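Local atomic coordinates of conserved domain protein (Bacillus anthracis, PDB entry 3FBQ), a protein that is of unknown function but consists largely of beta strands and has regions that fall into two uncharacterised sequence families of the E-set clan. Residues R17-Y21 and Y209-G213; D147-I153 and M166-S172; F176-Q182 and V195-V201; P244-V250 and K278-L283. One frame throughout, in Å; residues are numbered along the deposited sequence.

Interaction 1 (R17-Y21 and Y209-G213)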
loop_
_atom_site.group_PDB
_atom_site.type_symbol
_atom_site.label_atom_id
_atom_site.label_comp_id
_atom_site.label_asym_id
_atom_site.label_seq_id
_atom_site.Cartn_x
_atom_site.Cartn_y
_atom_site.Cartn_z
ATOM N N ARG A 17 -7.177 28.419 9.953
ATOM C CA ARG A 17 -5.968 28.871 10.734
ATOM C C ARG A 17 -4.757 28.660 9.794
ATOM O O ARG A 17 -4.570 27.558 9.239
ATOM C CB ARG A 17 -5.785 28.165 12.113
ATOM C CG ARG A 17 -4.462 28.521 12.947
ATOM C CD ARG A 17 -3.261 27.471 12.755
ATOM N NE ARG A 17 -2.595 26.914 13.975
ATOM C CZ ARG A 17 -2.567 27.434 15.228
ATOM N NH1 ARG A 17 -3.152 28.622 15.553
ATOM N NH2 ARG A 17 -1.906 26.745 16.177
ATOM N N THR A 18 -3.966 29.731 9.662
ATOM C CA THR A 18 -3.181 30.057 8.469
ATOM C C THR A 18 -1.860 30.787 8.869
ATOM O O THR A 18 -1.818 31.499 9.916
ATOM C CB THR A 18 -4.059 30.939 7.468
ATOM O OG1 THR A 18 -4.005 30.408 6.122
ATOM C CG2 THR A 18 -3.695 32.478 7.532
ATOM N N GLY A 19 -0.806 30.597 8.046
ATOM C CA GLY A 19 0.494 31.229 8.238
ATOM C C GLY A 19 1.722 30.347 7.961
ATOM O O GLY A 19 2.676 30.819 7.332
ATOM N N LEU A 20 1.711 29.088 8.413
ATOM C CA LEU A 20 2.928 28.299 8.388
ATOM C C LEU A 20 3.573 28.239 6.996
ATOM O O LEU A 20 4.788 28.561 6.836
ATOM C CB LEU A 20 2.715 26.902 8.959
ATOM C CG LEU A 20 3.919 26.123 9.561
ATOM C CD1 LEU A 20 3.877 24.679 9.186
ATOM C CD2 LEU A 20 5.312 26.618 9.226
ATOM N N TYR A 21 2.769 27.874 5.987
ATOM C CA TYR A 21 3.318 27.654 4.636
ATOM C C TYR A 21 3.601 28.903 3.838
ATOM O O TYR A 21 4.240 28.846 2.755
ATOM C CB TYR A 21 2.506 26.631 3.835
ATOM C CG TYR A 21 2.682 25.318 4.476
ATOM C CD1 TYR A 21 3.922 24.654 4.446
ATOM C CD2 TYR A 21 1.664 24.765 5.187
ATOM C CE1 TYR A 21 4.111 23.453 5.086
ATOM C CE2 TYR A 21 1.832 23.563 5.831
ATOM C CZ TYR A 21 3.049 22.911 5.795
ATOM O OH TYR A 21 3.142 21.701 6.504
ATOM N N TYR A 209 2.169 32.245 17.010
ATOM C CA TYR A 209 2.666 31.455 15.934
ATOM C C TYR A 209 1.770 30.243 15.683
ATOM O O TYR A 209 1.543 29.403 16.590
ATOM C CB TYR A 209 4.127 31.073 16.208
ATOM C CG TYR A 209 4.983 32.313 16.210
ATOM C CD1 TYR A 209 5.151 33.079 17.386
ATOM C CD2 TYR A 209 5.572 32.773 15.025
ATOM C CE1 TYR A 209 5.903 34.243 17.378
ATOM C CE2 TYR A 209 6.304 33.956 15.009
ATOM C CZ TYR A 209 6.479 34.661 16.193
ATOM O OH TYR A 209 7.231 35.809 16.178
ATOM N N SER A 210 1.228 30.217 14.462
ATOM C CA SER A 210 0.690 29.014 13.836
ATOM C C SER A 210 1.793 27.999 13.589
ATOM O O SER A 210 2.942 28.353 13.227
ATOM C CB SER A 210 0.005 29.311 12.485
ATOM O OG SER A 210 -1.263 29.962 12.668
ATOM N N GLY A 211 1.416 26.734 13.790
ATOM C CA GLY A 211 2.324 25.616 13.771
ATOM C C GLY A 211 1.570 24.343 13.568
ATOM O O GLY A 211 0.369 24.343 13.599
ATOM N N GLU A 212 2.295 23.239 13.424
ATOM C CA GLU A 212 1.726 21.950 13.094
ATOM C C GLU A 212 2.634 20.858 13.595
ATOM O O GLU A 212 3.776 20.843 13.216
ATOM C CB GLU A 212 1.735 21.852 11.577
ATOM C CG GLU A 212 0.530 21.208 11.019
ATOM C CD GLU A 212 0.208 21.750 9.643
ATOM O OE1 GLU A 212 0.903 21.340 8.644
ATOM O OE2 GLU A 212 -0.734 22.601 9.591
ATOM N N GLY A 213 2.143 19.922 14.395
ATOM C CA GLY A 213 2.956 18.780 14.834
ATOM C C GLY A 213 3.667 18.112 13.653
ATOM O O GLY A 213 3.230 18.267 12.522
#
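Arg17 lays its guanidinium across Ser210, with one face of the flat group 3.8 Å from Ser210 CA, which sits over its centre. CG stands opposite the backbone N (chi1 176°), and bends further out bring the chain over the serine, where Arg17 CD lies beside Ser210 OG. The edge of the guanidinium is turned to Gly211 O, though Arg17 NE stays 3.9 Å from that oxygen. Ser210 OG itself donates to Thr18 O at 3.2 Å. It approaches from well above the carbonyl plane, 63° out of it. A second hydrogen bond closes the other end of the contact: Tyr21 OH donates to Glu212 OE1 over 3.1 Å, the two side chains meeting at roughly a right angle. Between these polar ends Leu20 CD1 is 4.3 Å from Glu212 CB and also lies over one face of the Tyr21 ring. Within the loop Asp14 accepts two hydrogen bonds, at O from Thr18 OG1 and at OD2 from Tyr21 N. The contact thus seats the loop between helices 9-12 and 24-27 on strand 208-218, which runs between strands 224-231 and 196-203 in the eight-stranded sheet.

Interaction 2 (D147-I153 and M166-S172)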
loop_
_atom_site.group_PDB
_atom_site.type_symbol
_atom_site.label_atom_id
_atom_site.label_comp_id
_atom_site.label_asym_id
_atom_site.label_seq_id
_atom_site.Cartn_x
_atom_site.Cartn_y
_atom_site.Cartn_z
ATOM N N ASP A 147 19.538 25.637 5.335
ATOM C CA ASP A 147 20.202 25.765 6.652
ATOM C C ASP A 147 19.295 26.255 7.750
ATOM O O ASP A 147 18.434 27.126 7.539
ATOM C CB ASP A 147 21.322 26.798 6.582
ATOM C CG ASP A 147 22.678 26.176 6.254
ATOM O OD1 ASP A 147 23.075 25.188 6.975
ATOM O OD2 ASP A 147 23.330 26.681 5.279
ATOM N N SER A 148 19.508 25.726 8.945
ATOM C CA SER A 148 18.880 26.306 10.116
ATOM C C SER A 148 19.827 26.408 11.328
ATOM O O SER A 148 20.702 25.550 11.517
ATOM C CB SER A 148 17.714 25.459 10.481
ATOM O OG SER A 148 18.251 24.207 10.746
ATOM N N LYS A 149 19.599 27.452 12.138
ATOM C CA LYS A 149 20.269 27.661 13.418
ATOM C C LYS A 149 19.554 26.917 14.515
ATOM O O LYS A 149 18.423 27.289 14.894
ATOM C CB LYS A 149 20.263 29.149 13.775
ATOM C CG LYS A 149 21.655 29.762 13.774
ATOM C CD LYS A 149 21.876 30.795 14.897
ATOM C CE LYS A 149 22.616 30.216 16.080
ATOM N NZ LYS A 149 21.686 29.463 16.991
ATOM N N GLU A 150 20.201 25.872 15.034
ATOM C CA GLU A 150 19.648 25.151 16.183
ATOM C C GLU A 150 20.447 25.376 17.410
ATOM O O GLU A 150 21.657 25.256 17.378
ATOM C CB GLU A 150 19.645 23.673 16.028
ATOM C CG GLU A 150 19.705 23.131 14.692
ATOM C CD GLU A 150 20.135 21.678 14.801
ATOM O OE1 GLU A 150 19.385 20.858 15.386
ATOM O OE2 GLU A 150 21.260 21.368 14.357
ATOM N N ARG A 151 19.739 25.672 18.496
ATOM C CA ARG A 151 20.310 25.767 19.819
ATOM C C ARG A 151 19.700 24.661 20.653
ATOM O O ARG A 151 18.500 24.332 20.514
ATOM C CB ARG A 151 19.970 27.109 20.432
ATOM C CG ARG A 151 20.987 27.555 21.452
ATOM C CD ARG A 151 20.869 29.040 21.716
ATOM N NE ARG A 151 19.653 29.340 22.477
ATOM C CZ ARG A 151 19.587 29.428 23.813
ATOM N NH1 ARG A 151 20.682 29.257 24.566
ATOM N NH2 ARG A 151 18.420 29.701 24.407
ATOM N N THR A 152 20.505 24.052 21.514
ATOM C CA THR A 152 19.907 23.113 22.471
ATOM C C THR A 152 19.504 23.828 23.759
ATOM O O THR A 152 20.321 24.482 24.384
ATOM C CB THR A 152 20.775 21.874 22.727
ATOM O OG1 THR A 152 21.063 21.806 24.127
ATOM C CG2 THR A 152 22.082 21.967 21.936
ATOM N N ILE A 153 18.230 23.697 24.114
ATOM C CA ILE A 153 17.613 24.404 25.238
ATOM C C ILE A 153 17.007 23.457 26.302
ATOM O O ILE A 153 16.794 22.269 26.062
ATOM C CB ILE A 153 16.492 25.355 24.758
ATOM C CG1 ILE A 153 15.245 24.550 24.336
ATOM C CG2 ILE A 153 16.994 26.226 23.692
ATOM C CD1 ILE A 153 14.392 25.149 23.241
ATOM N N MET A 166 11.271 21.202 27.260
ATOM C CA MET A 166 11.817 21.702 26.023
ATOM C C MET A 166 13.099 20.902 25.731
ATOM O O MET A 166 13.672 20.269 26.636
ATOM C CB MET A 166 12.069 23.220 26.180
ATOM C CG MET A 166 10.777 24.163 26.187
ATOM S SD MET A 166 9.448 23.744 24.963
ATOM C CE MET A 166 8.478 22.535 25.868
ATOM N N GLU A 167 13.540 20.863 24.485
ATOM C CA GLU A 167 14.771 20.112 24.153
ATOM C C GLU A 167 15.625 20.918 23.179
ATOM O O GLU A 167 16.856 21.071 23.340
ATOM C CB GLU A 167 14.444 18.765 23.484
ATOM C CG GLU A 167 14.237 17.490 24.362
ATOM C CD GLU A 167 13.687 16.292 23.514
ATOM O OE1 GLU A 167 13.371 15.173 24.044
ATOM O OE2 GLU A 167 13.539 16.470 22.281
ATOM N N LYS A 168 14.969 21.436 22.150
ATOM C CA LYS A 168 15.722 22.074 21.104
ATOM C C LYS A 168 14.919 23.107 20.374
ATOM O O LYS A 168 13.693 23.016 20.313
ATOM C CB LYS A 168 16.184 21.026 20.110
ATOM C CG LYS A 168 17.536 21.369 19.577
ATOM C CD LYS A 168 17.794 20.725 18.241
ATOM C CE LYS A 168 17.923 19.190 18.333
ATOM N NZ LYS A 168 18.728 18.818 19.540
ATOM N N VAL A 169 15.592 24.069 19.775
ATOM C CA VAL A 169 14.880 24.999 18.927
ATOM C C VAL A 169 15.654 25.113 17.610
ATOM O O VAL A 169 16.880 25.023 17.639
ATOM C CB VAL A 169 14.691 26.373 19.648
ATOM C CG1 VAL A 169 16.046 27.040 19.952
ATOM C CG2 VAL A 169 13.749 27.301 18.872
ATOM N N ALA A 170 14.972 25.269 16.463
ATOM C CA ALA A 170 15.684 25.391 15.191
ATOM C C ALA A 170 15.031 26.373 14.212
ATOM O O ALA A 170 13.873 26.263 13.941
ATOM C CB ALA A 170 15.905 24.015 14.549
ATOM N N MET A 171 15.796 27.311 13.653
ATOM C CA MET A 171 15.199 28.454 12.981
ATOM C C MET A 171 15.699 28.533 11.545
ATOM O O MET A 171 16.872 28.784 11.337
ATOM C CB MET A 171 15.471 29.738 13.799
ATOM C CG MET A 171 15.151 29.588 15.376
ATOM S SD MET A 171 16.050 30.775 16.525
ATOM C CE MET A 171 17.630 29.972 16.912
ATOM N N SER A 172 14.831 28.250 10.566
ATOM C CA SER A 172 15.145 28.449 9.158
ATOM C C SER A 172 14.637 29.795 8.728
ATOM O O SER A 172 14.053 30.515 9.504
ATOM C CB SER A 172 14.459 27.413 8.279
ATOM O OG SER A 172 13.058 27.669 8.120
#
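Lys149 O is held from two directions by the opposite strand, by Met171 N at 2.9 Å and by a CA-H...O contact from Ala170 CA at 3.3 Å. This belongs to the antiparallel beta hairpin of strands 149-157 and 162-171. Lys149 with Met171 and Arg151 with Val169 are hydrogen-bonded pairs, each closed by bonds in both directions; Glu150 with Ala170 and Thr152 with Lys168 are non-hydrogen-bonded pairs between and beyond them. Val169 N to Arg151 O is nearly straight at 170°, whereas the Lys149 and Met171 donors lie above the carbonyl planes they serve. Ile153 N bonds Glu167 O, where Glu167 and Lys168 both face Tyr179 in a classic beta bulge toward strand 175-184. Ile153 carries the apolar part of the contact: CG1, set between the backbone N and the carbonyl carbon (chi1 73°), reaches to 3.9 Å from Met166 CB, while CD1 comes within 3.8 Å of Val169 CB. Ile153 and Met166 also pack on Ile288 of strand 281-289. Lys149 and Met171 run side by side on the face they share with Arg151 and Val169. On the other face Glu150 meets the aliphatic part of Lys168, and the opposite charges stay apart, Glu150 OE1 lying 4.7 Å from Lys168 NZ.

Interaction 3 (F176-Q182 and V195-V201)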
loop_
_atom_site.group_PDB
_atom_site.type_symbol
_atom_site.label_atom_id
_atom_site.label_comp_id
_atom_site.label_asym_id
_atom_site.label_seq_id
_atom_site.Cartn_x
_atom_site.Cartn_y
_atom_site.Cartn_z
ATOM N N PHE A 176 10.336 27.752 11.910
ATOM C CA PHE A 176 11.163 27.338 13.067
ATOM C C PHE A 176 10.580 26.157 13.800
ATOM O O PHE A 176 9.374 26.007 13.830
ATOM C CB PHE A 176 11.446 28.519 14.016
ATOM C CG PHE A 176 10.314 28.856 14.950
ATOM C CD1 PHE A 176 9.502 29.959 14.708
ATOM C CD2 PHE A 176 10.081 28.109 16.080
ATOM C CE1 PHE A 176 8.469 30.322 15.581
ATOM C CE2 PHE A 176 9.033 28.429 16.925
ATOM C CZ PHE A 176 8.245 29.561 16.695
ATOM N N ILE A 177 11.403 25.345 14.441
ATOM C CA ILE A 177 10.945 24.058 15.076
ATOM C C ILE A 177 11.156 23.951 16.570
ATOM O O ILE A 177 12.230 24.213 17.059
ATOM C CB ILE A 177 11.663 22.860 14.458
ATOM C CG1 ILE A 177 11.501 22.852 12.927
ATOM C CG2 ILE A 177 11.174 21.569 15.081
ATOM C CD1 ILE A 177 12.427 21.899 12.274
ATOM N N LEU A 178 10.129 23.568 17.306
ATOM C CA LEU A 178 10.324 23.255 18.744
ATOM C C LEU A 178 10.353 21.739 19.032
ATOM O O LEU A 178 9.365 21.038 18.813
ATOM C CB LEU A 178 9.271 23.936 19.623
ATOM C CG LEU A 178 9.235 25.473 19.535
ATOM C CD1 LEU A 178 8.126 25.978 20.401
ATOM C CD2 LEU A 178 10.530 26.201 19.857
ATOM N N TYR A 179 11.486 21.253 19.517
ATOM C CA TYR A 179 11.576 19.887 19.946
ATOM C C TYR A 179 11.337 19.777 21.438
ATOM O O TYR A 179 11.906 20.497 22.251
ATOM C CB TYR A 179 12.962 19.408 19.721
ATOM C CG TYR A 179 13.371 19.346 18.301
ATOM C CD1 TYR A 179 13.181 18.170 17.546
ATOM C CD2 TYR A 179 14.033 20.453 17.689
ATOM C CE1 TYR A 179 13.607 18.087 16.257
ATOM C CE2 TYR A 179 14.475 20.369 16.360
ATOM C CZ TYR A 179 14.256 19.182 15.663
ATOM O OH TYR A 179 14.683 19.092 14.362
ATOM N N TYR A 180 10.547 18.807 21.813
ATOM C CA TYR A 180 10.267 18.647 23.213
ATOM C C TYR A 180 9.589 17.285 23.531
ATOM O O TYR A 180 9.380 16.457 22.631
ATOM C CB TYR A 180 9.396 19.813 23.622
ATOM C CG TYR A 180 8.023 19.692 23.030
ATOM C CD1 TYR A 180 7.761 20.092 21.710
ATOM C CD2 TYR A 180 6.971 19.147 23.791
ATOM C CE1 TYR A 180 6.468 19.948 21.171
ATOM C CE2 TYR A 180 5.673 19.008 23.264
ATOM C CZ TYR A 180 5.435 19.402 21.971
ATOM O OH TYR A 180 4.161 19.276 21.512
ATOM N N ASN A 181 9.262 17.060 24.813
ATOM C CA ASN A 181 8.679 15.772 25.258
ATOM C C ASN A 181 7.859 15.916 26.492
ATOM O O ASN A 181 8.060 16.856 27.240
ATOM C CB ASN A 181 9.727 14.692 25.509
ATOM C CG ASN A 181 10.755 15.113 26.496
ATOM O OD1 ASN A 181 10.489 15.384 27.673
ATOM N ND2 ASN A 181 11.963 15.169 26.020
ATOM N N GLN A 182 6.950 14.957 26.697
ATOM C CA GLN A 182 6.076 14.912 27.851
ATOM C C GLN A 182 6.576 13.769 28.665
ATOM O O GLN A 182 7.027 12.769 28.102
ATOM C CB GLN A 182 4.604 14.684 27.452
ATOM C CG GLN A 182 4.318 13.520 26.514
ATOM C CD GLN A 182 2.828 13.393 26.134
ATOM O OE1 GLN A 182 2.174 12.342 26.364
ATOM N NE2 GLN A 182 2.292 14.444 25.519
ATOM N N VAL A 195 -2.664 11.111 27.582
ATOM C CA VAL A 195 -2.086 12.426 27.825
ATOM C C VAL A 195 -1.419 12.976 26.568
ATOM O O VAL A 195 -0.550 12.330 25.983
ATOM C CB VAL A 195 -1.055 12.389 28.968
ATOM C CG1 VAL A 195 -0.698 13.800 29.407
ATOM C CG2 VAL A 195 -1.590 11.577 30.138
ATOM N N ASP A 196 -1.831 14.171 26.160
ATOM C CA ASP A 196 -1.389 14.738 24.914
ATOM C C ASP A 196 -1.016 16.192 25.137
ATOM O O ASP A 196 -1.881 17.015 25.451
ATOM C CB ASP A 196 -2.515 14.612 23.904
ATOM C CG ASP A 196 -2.207 15.304 22.622
ATOM O OD1 ASP A 196 -3.102 16.002 22.112
ATOM O OD2 ASP A 196 -1.057 15.180 22.145
ATOM N N VAL A 197 0.262 16.512 24.954
ATOM C CA VAL A 197 0.796 17.854 25.300
ATOM C C VAL A 197 1.041 18.759 24.097
ATOM O O VAL A 197 1.987 18.573 23.355
ATOM C CB VAL A 197 2.116 17.792 26.098
ATOM C CG1 VAL A 197 2.365 19.087 26.702
ATOM C CG2 VAL A 197 2.058 16.779 27.175
ATOM N N GLU A 198 0.187 19.761 23.962
ATOM C CA GLU A 198 0.206 20.724 22.887
ATOM C C GLU A 198 0.888 21.951 23.388
ATOM O O GLU A 198 0.725 22.275 24.541
ATOM C CB GLU A 198 -1.225 21.155 22.585
ATOM C CG GLU A 198 -1.541 21.166 21.107
ATOM C CD GLU A 198 -1.752 19.743 20.598
ATOM O OE1 GLU A 198 -1.390 19.500 19.424
ATOM O OE2 GLU A 198 -2.257 18.878 21.393
ATOM N N LEU A 199 1.621 22.652 22.524
ATOM C CA LEU A 199 2.195 23.944 22.851
ATOM C C LEU A 199 1.635 25.020 21.966
ATOM O O LEU A 199 1.361 24.837 20.781
ATOM C CB LEU A 199 3.686 23.948 22.640
ATOM C CG LEU A 199 4.588 22.789 23.034
ATOM C CD1 LEU A 199 5.933 23.101 22.397
ATOM C CD2 LEU A 199 4.709 22.597 24.540
ATOM N N THR A 200 1.507 26.187 22.563
ATOM C CA THR A 200 0.982 27.365 21.903
ATOM C C THR A 200 2.113 28.332 22.068
ATOM O O THR A 200 2.770 28.343 23.126
ATOM C CB THR A 200 -0.319 27.825 22.632
ATOM O OG1 THR A 200 -1.416 27.741 21.709
ATOM C CG2 THR A 200 -0.203 29.222 23.290
ATOM N N VAL A 201 2.368 29.123 21.034
ATOM C CA VAL A 201 3.577 29.931 21.011
ATOM C C VAL A 201 3.334 31.426 20.842
ATOM O O VAL A 201 2.609 31.838 19.950
ATOM C CB VAL A 201 4.613 29.377 19.974
ATOM C CG1 VAL A 201 5.862 30.148 20.011
ATOM C CG2 VAL A 201 4.958 27.916 20.278
#
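Leu199 presses CD1 over one face of the Tyr180 ring, 3.6 Å from the centroid and 20° off the normal, a CH-pi contact at the middle of this buried interface. With CG between the backbone N and the carbonyl carbon (chi1 70°), the Tyr180 ring extends toward segment 195-201. Alongside, Leu178 and Val201 reach toward each other tip to tip, with Leu178 CD1 3.7 Å from Val201 CG2. The same Leu178 CD1 lies 4.1 Å from Leu199 CD1. Further out Phe176 brings only its ring edge to the valine, Phe176 CZ being 4.1 Å from Val201 CG1. At the polar edge Tyr180 OH donates to Val197 O at 2.9 Å, in the carbonyl plane, which ties the ring to the facing backbone and probably helps fix its tilt. No backbone pairing is involved: the axes of the two strand segments approach to 7.8 Å, their N-to-C directions 146° apart. In the sheet, strands 224-231 and 208-218 separate strands 175-184 and 196-203, which face each other through their side chains. Phe230 and Trp226 of strand 224-231 flank Phe176 and Tyr180, while Val242 of strand 239-247 touches Leu199.

Interaction 4 (P244-V250 and K278-L283)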
loop_
_atom_site.group_PDB
_atom_site.type_symbol
_atom_site.label_atom_id
_atom_site.label_comp_id
_atom_site.label_asym_id
_atom_site.label_seq_id
_atom_site.Cartn_x
_atom_site.Cartn_y
_atom_site.Cartn_z
ATOM N N PRO A 244 2.167 25.009 27.439
ATOM C CA PRO A 244 1.780 23.598 27.288
ATOM C C PRO A 244 0.321 23.373 27.666
ATOM O O PRO A 244 -0.038 23.492 28.838
ATOM C CB PRO A 244 2.698 22.863 28.288
ATOM C CG PRO A 244 3.652 23.890 28.843
ATOM C CD PRO A 244 3.000 25.212 28.643
ATOM N N ARG A 245 -0.516 23.091 26.672
ATOM C CA ARG A 245 -1.903 22.653 26.881
ATOM C C ARG A 245 -1.897 21.142 27.036
ATOM O O ARG A 245 -1.266 20.449 26.241
ATOM C CB ARG A 245 -2.765 23.063 25.685
ATOM C CG ARG A 245 -3.266 24.492 25.772
ATOM C CD ARG A 245 -3.227 25.232 24.414
ATOM N NE ARG A 245 -3.083 26.699 24.561
ATOM C CZ ARG A 245 -3.504 27.437 25.617
ATOM N NH1 ARG A 245 -4.149 26.874 26.652
ATOM N NH2 ARG A 245 -3.289 28.759 25.637
ATOM N N VAL A 246 -2.543 20.604 28.064
ATOM C CA VAL A 246 -2.469 19.147 28.263
ATOM C C VAL A 246 -3.870 18.576 28.206
ATOM O O VAL A 246 -4.701 19.001 28.982
ATOM C CB VAL A 246 -1.818 18.789 29.613
ATOM C CG1 VAL A 246 -1.961 17.312 29.899
ATOM C CG2 VAL A 246 -0.386 19.126 29.603
ATOM N N HIS A 247 -4.134 17.636 27.300
ATOM C CA HIS A 247 -5.496 17.086 27.118
ATOM C C HIS A 247 -5.571 15.633 27.565
ATOM O O HIS A 247 -5.078 14.722 26.881
ATOM C CB HIS A 247 -6.037 17.229 25.671
ATOM C CG HIS A 247 -5.453 18.382 24.923
ATOM N ND1 HIS A 247 -5.625 19.693 25.325
ATOM C CD2 HIS A 247 -4.671 18.424 23.813
ATOM C CE1 HIS A 247 -4.985 20.491 24.480
ATOM N NE2 HIS A 247 -4.392 19.748 23.557
ATOM N N LEU A 248 -6.219 15.447 28.709
ATOM C CA LEU A 248 -6.321 14.166 29.383
ATOM C C LEU A 248 -7.658 13.510 29.116
ATOM O O LEU A 248 -8.699 14.170 29.095
ATOM C CB LEU A 248 -6.196 14.386 30.867
ATOM C CG LEU A 248 -4.996 15.258 31.102
ATOM C CD1 LEU A 248 -5.281 16.177 32.286
ATOM C CD2 LEU A 248 -3.785 14.361 31.276
ATOM N N ARG A 249 -7.613 12.202 28.916
ATOM C CA ARG A 249 -8.796 11.467 28.521
ATOM C C ARG A 249 -8.798 10.069 29.156
ATOM O O ARG A 249 -7.760 9.603 29.634
ATOM C CB ARG A 249 -8.829 11.397 26.997
ATOM C CG ARG A 249 -9.865 12.310 26.335
ATOM C CD ARG A 249 -9.431 13.778 26.063
ATOM N NE ARG A 249 -10.202 14.351 24.938
ATOM C CZ ARG A 249 -10.142 15.615 24.495
ATOM N NH1 ARG A 249 -9.341 16.524 25.074
ATOM N NH2 ARG A 249 -10.902 15.971 23.455
ATOM N N VAL A 250 -9.956 9.413 29.191
ATOM C CA VAL A 250 -9.988 7.974 29.493
ATOM C C VAL A 250 -10.751 7.197 28.402
ATOM O O VAL A 250 -10.228 6.259 27.801
ATOM C CB VAL A 250 -10.538 7.665 30.933
ATOM C CG1 VAL A 250 -11.881 6.941 30.858
ATOM C CG2 VAL A 250 -9.527 6.834 31.743
ATOM N N LYS A 278 -13.240 12.656 33.862
ATOM C CA LYS A 278 -12.387 11.592 33.347
ATOM C C LYS A 278 -11.993 11.852 31.897
ATOM O O LYS A 278 -11.526 10.951 31.200
ATOM C CB LYS A 278 -13.090 10.238 33.466
ATOM C CG LYS A 278 -12.798 9.498 34.762
ATOM C CD LYS A 278 -11.720 10.204 35.569
ATOM C CE LYS A 278 -10.469 9.349 35.686
ATOM N NZ LYS A 278 -10.471 8.226 34.708
ATOM N N LYS A 279 -12.185 13.088 31.450
ATOM C CA LYS A 279 -11.454 13.609 30.301
ATOM C C LYS A 279 -11.359 15.131 30.351
ATOM O O LYS A 279 -12.292 15.833 29.961
ATOM C CB LYS A 279 -12.119 13.167 28.997
ATOM C CG LYS A 279 -13.038 11.964 29.146
ATOM C CD LYS A 279 -13.501 11.453 27.791
ATOM C CE LYS A 279 -14.939 11.859 27.511
ATOM N NZ LYS A 279 -15.907 10.827 27.972
ATOM N N ASP A 280 -10.228 15.633 30.834
ATOM C CA ASP A 280 -9.961 17.106 30.843
ATOM C C ASP A 280 -8.733 17.760 30.117
ATOM O O ASP A 280 -7.921 17.086 29.490
ATOM C CB ASP A 280 -10.233 17.759 32.244
ATOM C CG ASP A 280 -9.302 17.248 33.379
ATOM O OD1 ASP A 280 -8.863 16.069 33.365
ATOM O OD2 ASP A 280 -9.045 18.043 34.315
ATOM N N ILE A 281 -8.663 19.086 30.195
ATOM C CA ILE A 281 -7.622 19.900 29.609
ATOM C C ILE A 281 -7.006 20.794 30.731
ATOM O O ILE A 281 -7.747 21.416 31.481
ATOM C CB ILE A 281 -8.209 20.718 28.393
ATOM C CG1 ILE A 281 -8.899 19.751 27.394
ATOM C CG2 ILE A 281 -7.127 21.665 27.745
ATOM C CD1 ILE A 281 -8.868 20.143 25.872
ATOM N N VAL A 282 -5.666 20.819 30.869
ATOM C CA VAL A 282 -4.946 21.700 31.857
ATOM C C VAL A 282 -3.807 22.544 31.174
ATOM O O VAL A 282 -3.599 22.337 29.955
ATOM C CB VAL A 282 -4.539 20.909 33.179
ATOM C CG1 VAL A 282 -5.636 19.928 33.578
ATOM C CG2 VAL A 282 -3.248 20.177 33.050
ATOM N N LEU A 283 -3.093 23.438 31.908
ATOM C CA LEU A 283 -2.032 24.356 31.376
ATOM C C LEU A 283 -0.802 24.616 32.256
ATOM O O LEU A 283 -0.804 24.192 33.368
ATOM C CB LEU A 283 -2.618 25.702 31.043
ATOM C CG LEU A 283 -4.106 25.753 30.797
ATOM C CD1 LEU A 283 -4.429 25.272 29.421
ATOM C CD2 LEU A 283 -4.821 24.953 31.842
#
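The segments 244-250 and 278-283 run antiparallel, 178° apart end to end, and Val246 with Val282 forms a hydrogen-bonded pair in which Val246 N to Val282 O and Val282 N to Val246 O both measure 2.8 Å. This is edge pairing in a beta sheet: strand 281-289, outermost within the chain, joins strand 239-247 after a long excursion, part of which is not modelled. The next pair, His247 with Ile281, is non-hydrogen-bonded; beyond it, outside the regular strands, Leu248 N approaches Asp280 O, but too closely in the model to be relied on. CA-H...O contacts, such as that from Leu283 CA to Pro244 O, accompany the backbone bonds. On the buried face Val282 stands between two partners, its CG2 4.0 Å from Val246 CB and its CG1 4.0 Å from Leu248 CD1. Leu248 and Asp280 point the same way beside each other, and both touch Trp192. Ile281 occupies the other face. Its CG2 meets the His247 ring at the edge, in plane and 3.5 Å from ND1, while CD1 continues to the edge of the Arg249 guanidinium, 3.7 Å from NH1. His247 NE2 is directed elsewhere, to a weak hydrogen bond with Glu198 OE2 on strand 196-203. Arg249 and Lys279 cross at about a right angle through their aliphatic parts, Arg249 CG lying 3.6 Å from Lys279 CB. Lys278 bends at every torsion after chi1, and its ammonium end makes a cation-pi contact with Trp192 while Lys278 NZ passes 3.4 Å from Val250 CG2.

All four contacts reach the same eight-stranded antiparallel sheet. Interaction 2 pairs its first two strands, at one margin, and interaction 4 its last two, at the other, with centres about 28 Å apart. Interaction 3 lies between them, its centre about 14 Å from each of theirs, joining strands not adjacent in the sheet. Backbone hydrogen bonds link it to both: Ala170 O with Ile177 N, and Glu198 O with Arg245 N. Interactions 2, 3 and 4 follow one another along the chain. Interaction 1 spans 188 residues, enclosing 2 and 3, and brings an N-terminal loop onto strand 208-218, its centre about 13 Å from that of interaction 3, which it touches through Tyr209 on Phe176 and Val201. It thereby ties the beginning of the chain to the C-terminal sheet.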